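PDB 6E29: SWD1-like protein from Myceliophthora thermophila, which is the beta-propeller domain of a Cps50 (Swd1) protein, probably a subunit of the COMPASS complex that methylates histone H3. Local coordinates for residues I217-R222 with N233-I238; S273-A278 with S289-H294. One frame throughout, in Å; residues are numbered along the deposited sequence.

Contact 1: residues I217-R222 with N233-I238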
ATOM      1  N   ILE B 217       8.539  -9.186  -8.425  1.00 44.50           N
ATOM      2  CA  ILE B 217       8.511  -7.999  -7.573  1.00 31.30           C
ATOM      3  C   ILE B 217       7.211  -7.921  -6.773  1.00 30.09           C
ATOM      4  O   ILE B 217       6.090  -8.050  -7.308  1.00 31.09           O
ATOM      5  CB  ILE B 217       8.735  -6.767  -8.455  1.00 36.86           C
ATOM      6  CG1 ILE B 217      10.131  -6.911  -9.091  1.00 41.47           C
ATOM      7  CG2 ILE B 217       8.469  -5.485  -7.675  1.00 34.95           C
ATOM      8  CD1 ILE B 217      10.445  -5.907 -10.182  1.00 52.75           C
ATOM      9  N   ILE B 218       7.325  -7.686  -5.462  1.00 26.33           N
ATOM     10  CA  ILE B 218       6.139  -7.450  -4.641  1.00 28.28           C
ATOM     11  C   ILE B 218       5.696  -5.993  -4.800  1.00 28.11           C
ATOM     12  O   ILE B 218       6.493  -5.063  -4.622  1.00 30.85           O
ATOM     13  CB  ILE B 218       6.407  -7.814  -3.177  1.00 28.90           C
ATOM     14  CG1 ILE B 218       6.647  -9.348  -3.060  1.00 32.28           C
ATOM     15  CG2 ILE B 218       5.228  -7.426  -2.292  1.00 23.06           C
ATOM     16  CD1 ILE B 218       7.055  -9.825  -1.634  1.00 30.86           C
ATOM     17  N   THR B 219       4.451  -5.794  -5.244  1.00 25.72           N
ATOM     18  CA  THR B 219       3.995  -4.437  -5.558  1.00 33.28           C
ATOM     19  C   THR B 219       3.039  -3.840  -4.536  1.00 34.24           C
ATOM     20  O   THR B 219       3.009  -2.616  -4.376  1.00 40.69           O
ATOM     21  CB  THR B 219       3.347  -4.378  -6.955  1.00 32.29           C
ATOM     22  OG1 THR B 219       2.372  -5.407  -7.085  1.00 30.53           O
ATOM     23  CG2 THR B 219       4.412  -4.572  -8.020  1.00 40.29           C
ATOM     24  N   THR B 220       2.318  -4.654  -3.800  1.00 27.07           N
ATOM     25  CA  THR B 220       1.374  -4.160  -2.818  1.00 21.77           C
ATOM     26  C   THR B 220       1.373  -5.069  -1.617  1.00 26.25           C
ATOM     27  O   THR B 220       1.357  -6.298  -1.759  1.00 23.59           O
ATOM     28  CB  THR B 220      -0.071  -4.117  -3.381  1.00 34.08           C
ATOM     29  OG1 THR B 220      -0.170  -3.049  -4.312  1.00 37.08           O
ATOM     30  CG2 THR B 220      -1.109  -3.956  -2.256  1.00 43.66           C
ATOM     31  N   LEU B 221       1.349  -4.446  -0.439  1.00 24.54           N
ATOM     32  CA  LEU B 221       1.041  -5.109   0.823  1.00 19.07           C
ATOM     33  C   LEU B 221      -0.106  -4.376   1.522  1.00 22.57           C
ATOM     34  O   LEU B 221      -0.107  -3.135   1.583  1.00 26.23           O
ATOM     35  CB  LEU B 221       2.226  -5.084   1.751  1.00 23.29           C
ATOM     36  CG  LEU B 221       3.479  -5.811   1.289  1.00 28.48           C
ATOM     37  CD1 LEU B 221       4.618  -5.525   2.284  1.00 28.66           C
ATOM     38  CD2 LEU B 221       3.170  -7.283   1.164  1.00 26.53           C
ATOM     39  N   ARG B 222      -1.034  -5.139   2.103  1.00 28.73           N
ATOM     40  CA  ARG B 222      -2.131  -4.539   2.880  1.00 24.87           C
ATOM     41  C   ARG B 222      -2.539  -5.476   4.008  1.00 27.59           C
ATOM     42  O   ARG B 222      -2.596  -6.693   3.827  1.00 24.10           O
ATOM     43  CB  ARG B 222      -3.339  -4.268   1.929  1.00 29.90           C
ATOM     44  CG  ARG B 222      -4.469  -3.509   2.554  1.00 58.39           C
ATOM     45  CD  ARG B 222      -4.040  -2.116   3.056  1.00 55.37           C
ATOM     46  NE  ARG B 222      -3.517  -1.193   2.031  1.00 57.21           N
ATOM     47  CZ  ARG B 222      -4.271  -0.365   1.295  1.00 74.93           C
ATOM     48  NH1 ARG B 222      -5.617  -0.378   1.390  1.00 56.46           N
ATOM     49  NH2 ARG B 222      -3.686   0.458   0.424  1.00 59.09           N
ATOM     50  N   ASN B 233       0.284  -8.546  -3.424  1.00 20.02           N
ATOM     51  CA  ASN B 233       0.257  -8.621  -4.882  1.00 22.87           C
ATOM     52  C   ASN B 233       1.698  -8.640  -5.364  1.00 27.45           C
ATOM     53  O   ASN B 233       2.514  -7.817  -4.920  1.00 30.63           O
ATOM     54  CB  ASN B 233      -0.480  -7.448  -5.531  1.00 25.11           C
ATOM     55  CG  ASN B 233      -0.703  -7.664  -7.036  1.00 31.52           C
ATOM     56  OD1 ASN B 233      -0.797  -8.807  -7.500  1.00 33.24           O
ATOM     57  ND2 ASN B 233      -0.765  -6.584  -7.790  1.00 28.07           N
ATOM     58  N   ALA B 234       1.987  -9.515  -6.305  1.00 25.44           N
ATOM     59  CA  ALA B 234       3.337  -9.637  -6.838  1.00 28.34           C
ATOM     60  C   ALA B 234       3.262  -9.952  -8.320  1.00 41.25           C
ATOM     61  O   ALA B 234       2.232 -10.385  -8.837  1.00 43.87           O
ATOM     62  CB  ALA B 234       4.133 -10.720  -6.079  1.00 27.21           C
ATOM     63  N   GLN B 235       4.374  -9.776  -9.000  1.00 29.35           N
ATOM     64  CA  GLN B 235       4.355  -9.809 -10.446  1.00 32.79           C
ATOM     65  C   GLN B 235       4.365 -11.221 -11.019  1.00 36.61           C
ATOM     66  O   GLN B 235       4.677 -11.384 -12.191  1.00 40.86           O
ATOM     67  CB  GLN B 235       5.552  -9.035 -10.987  1.00 35.38           C
ATOM     68  CG  GLN B 235       5.377  -7.510 -10.884  1.00 47.04           C
ATOM     69  CD  GLN B 235       6.459  -6.788 -11.709  1.00 54.41           C
ATOM     70  OE1 GLN B 235       7.514  -7.368 -12.012  1.00 62.81           O
ATOM     71  NE2 GLN B 235       6.189  -5.541 -12.096  1.00 57.58           N
ATOM     72  N   ASP B 236       4.066 -12.245 -10.228  1.00 37.16           N
ATOM     73  CA  ASP B 236       4.005 -13.591 -10.768  1.00 47.14           C
ATOM     74  C   ASP B 236       2.565 -14.037 -11.006  1.00 39.18           C
ATOM     75  O   ASP B 236       2.312 -15.229 -11.098  1.00 31.39           O
ATOM     76  CB  ASP B 236       4.791 -14.596  -9.888  1.00 52.08           C
ATOM     77  CG  ASP B 236       4.268 -14.705  -8.436  1.00 50.37           C
ATOM     78  OD1 ASP B 236       3.293 -14.004  -8.096  1.00 34.41           O
ATOM     79  OD2 ASP B 236       4.849 -15.510  -7.653  1.00 38.34           O
ATOM     80  N   ARG B 237       1.620 -13.091 -11.145  1.00 34.30           N
ATOM     81  CA  ARG B 237       0.245 -13.358 -11.553  1.00 36.93           C
ATOM     82  C   ARG B 237      -0.567 -14.008 -10.448  1.00 39.45           C
ATOM     83  O   ARG B 237      -1.654 -14.530 -10.698  1.00 32.43           O
ATOM     84  CB  ARG B 237       0.171 -14.232 -12.832  1.00 38.54           C
ATOM     85  CG  ARG B 237       0.805 -13.574 -14.059  1.00 37.66           C
ATOM     86  CD  ARG B 237       1.030 -14.481 -15.248  1.00 45.94           C
ATOM     87  NE  ARG B 237       1.497 -13.642 -16.353  1.00 66.58           N
ATOM     88  CZ  ARG B 237       2.737 -13.147 -16.460  1.00 70.62           C
ATOM     89  NH1 ARG B 237       3.666 -13.401 -15.531  1.00 70.93           N
ATOM     90  NH2 ARG B 237       3.056 -12.382 -17.496  1.00 61.89           N
ATOM     91  N   ILE B 238      -0.047 -14.040  -9.228  1.00 27.90           N
ATOM     92  CA  ILE B 238      -0.717 -14.725  -8.140  1.00 27.67           C
ATOM     93  C   ILE B 238      -0.907 -13.749  -6.999  1.00 23.32           C
ATOM     94  O   ILE B 238       0.048 -13.093  -6.587  1.00 33.05           O
ATOM     95  CB  ILE B 238       0.080 -15.948  -7.673  1.00 30.37           C
ATOM     96  CG1 ILE B 238       0.192 -16.918  -8.848  1.00 30.00           C
ATOM     97  CG2 ILE B 238      -0.625 -16.600  -6.501  1.00 25.54           C
ATOM     98  CD1 ILE B 238       1.166 -18.081  -8.572  1.00 35.92           C
TER
HETATM   99  O   HOH W   1      -0.219  -3.923  -6.644  1.00 38.55           O
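Ile218 faces Ala234 as a non-hydrogen-bonded antiparallel pair and Thr220 faces Asn233 as a hydrogen-bonded one, so the register slips by one residue between them and Thr219 and Thr220 together oppose Asn233 in a classic beta bulge. Asn233 O takes a bond from Thr219 N at 2.8 Å and a weak one from Thr220 N at 3.4 Å. Asn233 N answers to Thr220 O, and Gln235 N to Ile217 O at 3.0 Å, a bond bent to 136° at the hydrogen. Ala234 CA also lies 3.2 Å from that Ile217 O as a CA-H...O contact. On the side of Ile218 and Ala234 the meeting is apolar, Ile218 CG1 lying 4.2 Å from Ala234 CB. On the other side the groups are polar. Asn233 CG stands anti to its backbone N (chi1 -170°), and its ND2 gives a hydrogen to a water 2.9 Å away that also bonds Thr219 OG1. The same ND2 bonds Trp274 O of the next blade. Thr220 CB packs on Asn233 CB at 4.0 Å, while outside the bulge Gln235 runs beside Ile217, pointing the same way, with OE1 3.8 Å from Ile217 CD1. The bulge thus gathers two backbone N-H groups on the one carbonyl of Asn233, while the amide of the same residue, its ND2 tied to both the water and the neighbouring blade, is likely to be restrained in its rotation.

Contact 2: residues S273-A278 with S289-H294; sequences SWNHVA and STYNNH
Asn275 lays its amide over one face of the Tyr291 ring, CG 3.4 Å above the plane and offset toward the rim, the two planes 26° apart in a stacked pair. Asn275 CA sits over the same ring as a CH-pi contact, 4.0 Å from the centroid. At the edge of the tyrosine ring, near its plane, comes Ser273 CB, 3.7 Å from Tyr291 CD1. These contacts are those of the conformers described, one of two each for Tyr291 and Ser273. The Trp274 ring receives Ser289 O at its edge, in plane, 3.7 Å from CE3; Thr290 runs beside it, pointing the same way. Asn275 CG is carried over the tyrosine by its position anti to the backbone N (chi1 -156°). An alanine here would take away the amide over the ring, which would probably leave only the CA-H contact from this residue on that face and let the phenol shift more easily. Asn275 N bonds Ser289 O at 2.7 Å, and Tyr291 N bonds Ser273 O. The chain turns a corner at Asn275, and beyond it Ser289 grips His276 twice, its N bonding His276 O at 3.0 Å and its OG accepting His276 N at 3.1 Å. Ser289 OG also bonds Gly318 O. A type II turn from Thr290 to Asn293 follows, and a water joins Ser273 N to Tyr291 O. Trp274 NE1 bonds Arg237 O, and its ring meets Tyr297 and Trp299 edge-to-face. The contact lies at the open end of the hairpin of strands 274-279 and 285-290, away from its connecting turn, with strand 296-300 next in the same sheet, and strands 239-243 and 317-322 belonging to the adjoining blades.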
ATOM      1  N   SER B 273      -2.582 -10.826 -15.160  1.00 34.75           N
ATOM      2  CA  SER B 273      -1.796 -10.123 -14.159  0.83 32.15           C
ATOM      3  C   SER B 273      -2.671  -9.082 -13.478  1.00 33.34           C
ATOM      4  O   SER B 273      -3.621  -8.564 -14.067  1.00 37.99           O
ATOM      5  CB  SER B 273      -0.559  -9.447 -14.766  0.83 29.33           C
ATOM      6  OG  SER B 273       0.288 -10.400 -15.356  0.83 37.02           O
ATOM      7  N   TRP B 274      -2.376  -8.830 -12.200  1.00 31.02           N
ATOM      8  CA  TRP B 274      -3.220  -8.020 -11.329  1.00 29.18           C
ATOM      9  C   TRP B 274      -2.575  -6.671 -11.068  1.00 30.75           C
ATOM     10  O   TRP B 274      -1.368  -6.571 -10.846  1.00 38.77           O
ATOM     11  CB  TRP B 274      -3.498  -8.742 -10.011  1.00 28.80           C
ATOM     12  CG  TRP B 274      -3.899 -10.123 -10.278  1.00 31.70           C
ATOM     13  CD1 TRP B 274      -3.170 -11.229 -10.068  1.00 22.08           C
ATOM     14  CD2 TRP B 274      -5.151 -10.558 -10.854  1.00 26.97           C
ATOM     15  NE1 TRP B 274      -3.863 -12.350 -10.471  1.00 34.94           N
ATOM     16  CE2 TRP B 274      -5.085 -11.970 -10.955  1.00 32.25           C
ATOM     17  CE3 TRP B 274      -6.328  -9.898 -11.240  1.00 31.37           C
ATOM     18  CZ2 TRP B 274      -6.139 -12.742 -11.437  1.00 29.81           C
ATOM     19  CZ3 TRP B 274      -7.408 -10.684 -11.746  1.00 36.01           C
ATOM     20  CH2 TRP B 274      -7.293 -12.084 -11.841  1.00 39.90           C
ATOM     21  N   ASN B 275      -3.368  -5.629 -11.194  1.00 29.30           N
ATOM     22  CA  ASN B 275      -2.811  -4.297 -11.125  1.00 25.62           C
ATOM     23  C   ASN B 275      -2.749  -3.826  -9.664  1.00 37.05           C
ATOM     24  O   ASN B 275      -1.670  -3.527  -9.143  1.00 33.67           O
ATOM     25  CB  ASN B 275      -3.667  -3.388 -11.988  1.00 24.99           C
ATOM     26  CG  ASN B 275      -2.949  -2.218 -12.443  1.00 42.93           C
ATOM     27  OD1 ASN B 275      -1.948  -1.833 -11.845  1.00 61.27           O
ATOM     28  ND2 ASN B 275      -3.460  -1.589 -13.479  1.00 48.65           N
ATOM     29  N   HIS B 276      -3.899  -3.788  -8.988  1.00 26.76           N
ATOM     30  CA  HIS B 276      -3.977  -3.432  -7.583  0.51 24.60           C
ATOM     31  C   HIS B 276      -4.954  -4.377  -6.900  1.00 19.75           C
ATOM     32  O   HIS B 276      -5.810  -4.981  -7.545  1.00 22.53           O
ATOM     33  CB  HIS B 276      -4.385  -1.946  -7.428  0.51 26.04           C
ATOM     34  CG  HIS B 276      -3.249  -1.011  -7.682  0.51 20.36           C
ATOM     35  ND1 HIS B 276      -3.047  -0.361  -8.881  0.51 28.43           N
ATOM     36  CD2 HIS B 276      -2.176  -0.712  -6.911  0.51 20.85           C
ATOM     37  CE1 HIS B 276      -1.924   0.338  -8.820  0.51 23.06           C
ATOM     38  NE2 HIS B 276      -1.368   0.131  -7.642  0.51 26.68           N
ATOM     39  N   VAL B 277      -4.822  -4.500  -5.576  1.00 18.69           N
ATOM     40  CA  VAL B 277      -5.669  -5.398  -4.808  1.00 20.85           C
ATOM     41  C   VAL B 277      -6.103  -4.676  -3.546  1.00 27.03           C
ATOM     42  O   VAL B 277      -5.456  -3.717  -3.116  1.00 22.35           O
ATOM     43  CB  VAL B 277      -4.951  -6.690  -4.408  1.00 21.77           C
ATOM     44  CG1 VAL B 277      -4.595  -7.472  -5.750  1.00 19.67           C
ATOM     45  CG2 VAL B 277      -3.643  -6.354  -3.578  1.00 20.51           C
ATOM     46  N   ALA B 278      -7.183  -5.188  -2.939  1.00 19.39           N
ATOM     47  CA  ALA B 278      -7.753  -4.597  -1.724  1.00 21.00           C
ATOM     48  C   ALA B 278      -8.595  -5.603  -0.939  1.00 21.49           C
ATOM     49  O   ALA B 278      -9.300  -6.428  -1.516  1.00 19.74           O
ATOM     50  CB  ALA B 278      -8.601  -3.364  -2.062  1.00 23.55           C
ATOM     51  N   SER B 289      -8.018  -5.341  -9.599  1.00 22.55           N
ATOM     52  CA  SER B 289      -8.080  -4.902 -10.990  1.00 27.24           C
ATOM     53  C   SER B 289      -7.047  -5.653 -11.827  1.00 28.31           C
ATOM     54  O   SER B 289      -6.054  -6.171 -11.315  1.00 30.53           O
ATOM     55  CB  SER B 289      -7.807  -3.408 -11.100  1.00 26.56           C
ATOM     56  OG  SER B 289      -6.568  -3.110 -10.454  1.00 25.13           O
ATOM     57  N   THR B 290      -7.281  -5.673 -13.136  1.00 32.81           N
ATOM     58  CA  THR B 290      -6.595  -6.561 -14.070  1.00 29.51           C
ATOM     59  C   THR B 290      -5.813  -5.740 -15.072  1.00 33.13           C
ATOM     60  O   THR B 290      -6.380  -4.839 -15.706  1.00 34.19           O
ATOM     61  CB  THR B 290      -7.625  -7.420 -14.804  1.00 30.82           C
ATOM     62  OG1 THR B 290      -8.619  -7.845 -13.871  1.00 43.44           O
ATOM     63  CG2 THR B 290      -6.942  -8.658 -15.432  1.00 46.10           C
ATOM     64  N   TYR B 291      -4.512  -6.032 -15.197  0.52 30.58           N
ATOM     65  CA  TYR B 291      -3.684  -5.404 -16.219  0.52 30.35           C
ATOM     66  C   TYR B 291      -4.248  -5.695 -17.592  0.52 33.60           C
ATOM     67  O   TYR B 291      -4.631  -6.831 -17.883  0.52 37.66           O
ATOM     68  CB  TYR B 291      -2.238  -5.932 -16.167  0.52 34.10           C
ATOM     69  CG  TYR B 291      -1.344  -5.138 -15.243  0.52 46.17           C
ATOM     70  CD1 TYR B 291      -0.685  -5.747 -14.174  0.52 43.42           C
ATOM     71  CD2 TYR B 291      -1.183  -3.769 -15.420  0.52 54.45           C
ATOM     72  CE1 TYR B 291       0.120  -5.012 -13.321  0.52 26.82           C
ATOM     73  CE2 TYR B 291      -0.387  -3.030 -14.577  0.52 38.67           C
ATOM     74  CZ  TYR B 291       0.244  -3.650 -13.532  0.52 33.96           C
ATOM     75  OH  TYR B 291       1.024  -2.888 -12.727  0.52 32.26           O
ATOM     76  N   ASN B 292      -4.251  -4.669 -18.443  1.00 34.27           N
ATOM     77  CA  ASN B 292      -4.681  -4.767 -19.838  1.00 39.31           C
ATOM     78  C   ASN B 292      -6.074  -5.364 -20.027  1.00 47.92           C
ATOM     79  O   ASN B 292      -6.376  -5.891 -21.093  1.00 39.95           O
ATOM     80  CB  ASN B 292      -3.654  -5.524 -20.689  1.00 45.49           C
ATOM     81  CG  ASN B 292      -2.453  -4.676 -21.006  1.00 58.68           C
ATOM     82  OD1 ASN B 292      -2.334  -3.549 -20.507  1.00 62.71           O
ATOM     83  ND2 ASN B 292      -1.565  -5.186 -21.855  1.00 74.52           N
ATOM     84  N   ASN B 293      -6.960  -5.250 -19.039  1.00 40.60           N
ATOM     85  CA  ASN B 293      -8.344  -5.715 -19.193  1.00 35.08           C
ATOM     86  C   ASN B 293      -9.247  -4.799 -18.381  1.00 40.19           C
ATOM     87  O   ASN B 293      -8.783  -4.063 -17.502  1.00 35.29           O
ATOM     88  CB  ASN B 293      -8.537  -7.159 -18.691  1.00 47.82           C
ATOM     89  CG  ASN B 293      -7.801  -8.209 -19.554  1.00 58.49           C
ATOM     90  OD1 ASN B 293      -6.604  -8.506 -19.357  1.00 52.82           O
ATOM     91  ND2 ASN B 293      -8.540  -8.816 -20.461  1.00 38.95           N
ATOM     92  N   HIS B 294     -10.550  -4.902 -18.620  1.00 33.88           N
ATOM     93  CA  HIS B 294     -11.432  -3.939 -17.960  1.00 32.35           C
ATOM     94  C   HIS B 294     -12.042  -4.455 -16.662  1.00 39.85           C
ATOM     95  O   HIS B 294     -12.534  -3.656 -15.858  1.00 44.40           O
ATOM     96  CB  HIS B 294     -12.548  -3.503 -18.946  1.00 38.51           C
ATOM     97  CG  HIS B 294     -13.429  -4.628 -19.395  1.00 60.33           C
ATOM     98  ND1 HIS B 294     -13.030  -5.560 -20.332  1.00 66.69           N
ATOM     99  CD2 HIS B 294     -14.681  -4.986 -19.016  1.00 58.97           C
ATOM    100  CE1 HIS B 294     -14.004  -6.436 -20.521  1.00 55.28           C
ATOM    101  NE2 HIS B 294     -15.020  -6.109 -19.738  1.00 54.91           N
TER
HETATM  102  O   HOH W   2      -3.379  -9.556 -17.463  1.00 38.08           O

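In the fold
Contact 1 closes before contact 2 opens along the chain, and their centres lie about 11 Å apart, on the same side of the chain's centre. Each joins the first two strands of a four-stranded antiparallel sheet: strands 218-223 and 229-234 for contact 1, strands 274-279 and 285-290 for contact 2. The two sheets are consecutive blades of a seven-bladed beta-propeller, the fold of WD-repeat proteins. They touch directly, the second segment of contact 1 sending two probable hydrogen bonds to Trp274 of contact 2. Trp274 is thus held through backbone and ring alike, tying two successive blades together at matching hairpins.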